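Local coordinates for periplasmic binding protein (Mycobacterium smegmatis, PDB 4MDY), which probably serves as the solute-binding component of an ABC transporter, capturing an iron-containing substrate outside the cell membrane for import, at residues Phe172-Leu178 with Gly205-Val211. Sequence-based numbering, arbitrary orientation.
Sequences FSGKKAL and GLTVLQV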
loop_
_atom_site.group_PDB
_atom_site.type_symbol
_atom_site.label_atom_id
_atom_site.label_comp_id
_atom_site.label_asym_id
_atom_site.label_seq_id
_atom_site.Cartn_x
_atom_site.Cartn_y
_atom_site.Cartn_z
ATOM N N PHE A 172 -19.749 -2.298 -13.801
ATOM C CA PHE A 172 -19.346 -1.870 -12.451
ATOM C C PHE A 172 -19.999 -0.545 -12.044
ATOM O O PHE A 172 -20.138 -0.261 -10.851
ATOM C CB PHE A 172 -17.823 -1.690 -12.320
ATOM C CG PHE A 172 -17.013 -2.944 -12.498
ATOM C CD1 PHE A 172 -17.597 -4.208 -12.557
ATOM C CD2 PHE A 172 -15.629 -2.853 -12.555
ATOM C CE1 PHE A 172 -16.816 -5.340 -12.709
ATOM C CE2 PHE A 172 -14.842 -3.982 -12.700
ATOM C CZ PHE A 172 -15.437 -5.227 -12.780
ATOM N N SER A 173 -20.370 0.268 -13.028
ATOM C CA SER A 173 -20.947 1.587 -12.767
ATOM C C SER A 173 -22.128 1.508 -11.807
ATOM O O SER A 173 -23.037 0.702 -11.989
ATOM C CB SER A 173 -21.395 2.254 -14.070
ATOM O OG SER A 173 -21.765 3.602 -13.835
ATOM N N GLY A 174 -22.092 2.343 -10.774
ATOM C CA GLY A 174 -23.157 2.400 -9.786
ATOM C C GLY A 174 -23.242 1.233 -8.814
ATOM O O GLY A 174 -24.197 1.147 -8.047
ATOM N N LYS A 175 -22.257 0.337 -8.827
ATOM C CA LYS A 175 -22.262 -0.793 -7.908
ATOM C C LYS A 175 -21.495 -0.425 -6.639
ATOM O O LYS A 175 -20.365 0.066 -6.695
ATOM C CB LYS A 175 -21.669 -2.038 -8.558
ATOM C CG LYS A 175 -22.426 -2.523 -9.788
ATOM C CD LYS A 175 -23.887 -2.817 -9.485
ATOM C CE LYS A 175 -24.536 -3.664 -10.569
ATOM N NZ LYS A 175 -24.415 -3.050 -11.919
ATOM N N LYS A 176 -22.122 -0.684 -5.498
ATOM C CA LYS A 176 -21.603 -0.260 -4.208
ATOM C C LYS A 176 -20.654 -1.297 -3.631
ATOM O O LYS A 176 -20.988 -2.473 -3.523
ATOM C CB LYS A 176 -22.765 0.028 -3.259
ATOM C CG LYS A 176 -23.689 1.103 -3.822
ATOM C CD LYS A 176 -24.955 1.267 -3.016
ATOM C CE LYS A 176 -25.886 2.267 -3.684
ATOM N NZ LYS A 176 -27.098 2.504 -2.857
ATOM N N ALA A 177 -19.457 -0.838 -3.279
ATOM C CA ALA A 177 -18.366 -1.706 -2.856
ATOM C C ALA A 177 -17.905 -1.316 -1.464
ATOM O O ALA A 177 -17.903 -0.130 -1.108
ATOM C CB ALA A 177 -17.203 -1.605 -3.830
ATOM N N LEU A 178 -17.540 -2.333 -0.685
ATOM C CA LEU A 178 -16.837 -2.157 0.580
ATOM C C LEU A 178 -15.549 -2.964 0.533
ATOM O O LEU A 178 -15.512 -4.071 -0.019
ATOM C CB LEU A 178 -17.692 -2.617 1.765
ATOM C CG LEU A 178 -18.897 -1.756 2.164
ATOM C CD1 LEU A 178 -19.771 -2.505 3.158
ATOM C CD2 LEU A 178 -18.453 -0.426 2.756
ATOM N N GLY A 205 -14.903 2.661 -11.525
ATOM C CA GLY A 205 -16.317 2.938 -11.776
ATOM C C GLY A 205 -17.250 2.578 -10.636
ATOM O O GLY A 205 -18.441 2.871 -10.698
ATOM N N LEU A 206 -16.709 1.962 -9.589
ATOM C CA LEU A 206 -17.506 1.542 -8.440
ATOM C C LEU A 206 -17.872 2.713 -7.539
ATOM O O LEU A 206 -17.226 3.769 -7.562
ATOM C CB LEU A 206 -16.743 0.509 -7.608
ATOM C CG LEU A 206 -16.400 -0.793 -8.317
ATOM C CD1 LEU A 206 -15.340 -1.565 -7.547
ATOM C CD2 LEU A 206 -17.647 -1.639 -8.509
ATOM N N THR A 207 -18.919 2.503 -6.750
ATOM C CA THR A 207 -19.309 3.427 -5.703
ATOM C C THR A 207 -18.755 2.903 -4.383
ATOM O O THR A 207 -18.979 1.749 -3.999
ATOM C CB THR A 207 -20.842 3.597 -5.639
ATOM O OG1 THR A 207 -21.291 4.305 -6.806
ATOM C CG2 THR A 207 -21.256 4.368 -4.401
ATOM N N VAL A 208 -18.005 3.760 -3.709
ATOM C CA VAL A 208 -17.375 3.427 -2.446
ATOM C C VAL A 208 -18.250 3.993 -1.332
ATOM O O VAL A 208 -18.313 5.207 -1.132
ATOM C CB VAL A 208 -15.948 4.009 -2.381
ATOM C CG1 VAL A 208 -15.314 3.768 -1.024
ATOM C CG2 VAL A 208 -15.078 3.395 -3.471
ATOM N N LEU A 209 -18.927 3.100 -0.619
ATOM C CA LEU A 209 -19.816 3.470 0.481
ATOM C C LEU A 209 -19.074 4.091 1.660
ATOM O O LEU A 209 -18.003 3.628 2.034
ATOM C CB LEU A 209 -20.542 2.226 1.007
ATOM C CG LEU A 209 -21.627 1.605 0.144
ATOM C CD1 LEU A 209 -22.156 0.357 0.842
ATOM C CD2 LEU A 209 -22.740 2.613 -0.121
ATOM N N GLN A 210 -19.659 5.130 2.246
ATOM C CA GLN A 210 -19.212 5.629 3.543
ATOM C C GLN A 210 -19.323 4.513 4.577
ATOM O O GLN A 210 -20.347 3.843 4.671
ATOM C CB GLN A 210 -20.041 6.846 3.994
ATOM C CG GLN A 210 -19.344 8.181 3.783
ATOM C CD GLN A 210 -18.073 8.312 4.612
ATOM O OE1 GLN A 210 -17.978 7.774 5.720
ATOM N NE2 GLN A 210 -17.087 9.023 4.076
ATOM N N VAL A 211 -18.257 4.313 5.338
ATOM C CA VAL A 211 -18.205 3.236 6.311
ATOM C C VAL A 211 -17.185 3.614 7.397
ATOM O O VAL A 211 -16.178 4.257 7.099
ATOM C CB VAL A 211 -17.835 1.895 5.612
ATOM C CG1 VAL A 211 -16.396 1.900 5.110
ATOM C CG2 VAL A 211 -18.054 0.707 6.527
HETATM O O HOH W 1 -24.034 4.248 -7.054
HETATM O O HOH W 2 -20.593 4.313 -9.443
#
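Leu-206 CD2 meets Phe-172 at the root of its ring, 3.8 Å from Phe-172 CB. The ring is stacked with His-169, and the Phe-172 side chain also touches Leu-290 and Leu-294 of helix 279-294. With CG beside its backbone N (chi1 -62°), Leu-206 puts CD2 against Phe-172 and the CB of Lys-175, while CD1 faces the methyl of Ala-177. The backbones pair as parallel strands. Thr-207 N gives a fairly straight bond to Lys-175 O (2.8 Å), although it sits 36° out of that carbonyl's plane; Ala-177 N meets Thr-207 O almost head-on at 2.7 Å. The last rung, Leu-209 N to Ala-177 O, is weak at 3.4 Å. Over the side opposite Ala-177, Lys-176 and Thr-207 lie side by side, and the extended aliphatic chain of Lys-176 runs past Leu-209, with Lys-176 CD 3.9 Å from Leu-209 CD2. Farther on, Leu-178 CD2 touches both Leu-209 CB and Val-211 CB, 3.7 Å from Val-211 CB. Where the strands start, a water takes the N-H of Gly-174, donates to Gly-205 O at 2.9 Å and also bonds Thr-207 OG1. It thereby ties the type II turn of 172-175 to the Schellman end of helix 199-203. This is the margin of a parallel sheet, with strand 207-208 outermost and strand 176-181 between it and strand 229-233. The short ladder, bridged by water at its start, implies that main-chain bonds set the register, while Leu-206 joins the edge segment to Leu-290 and Val-208 packs on helix 199-203.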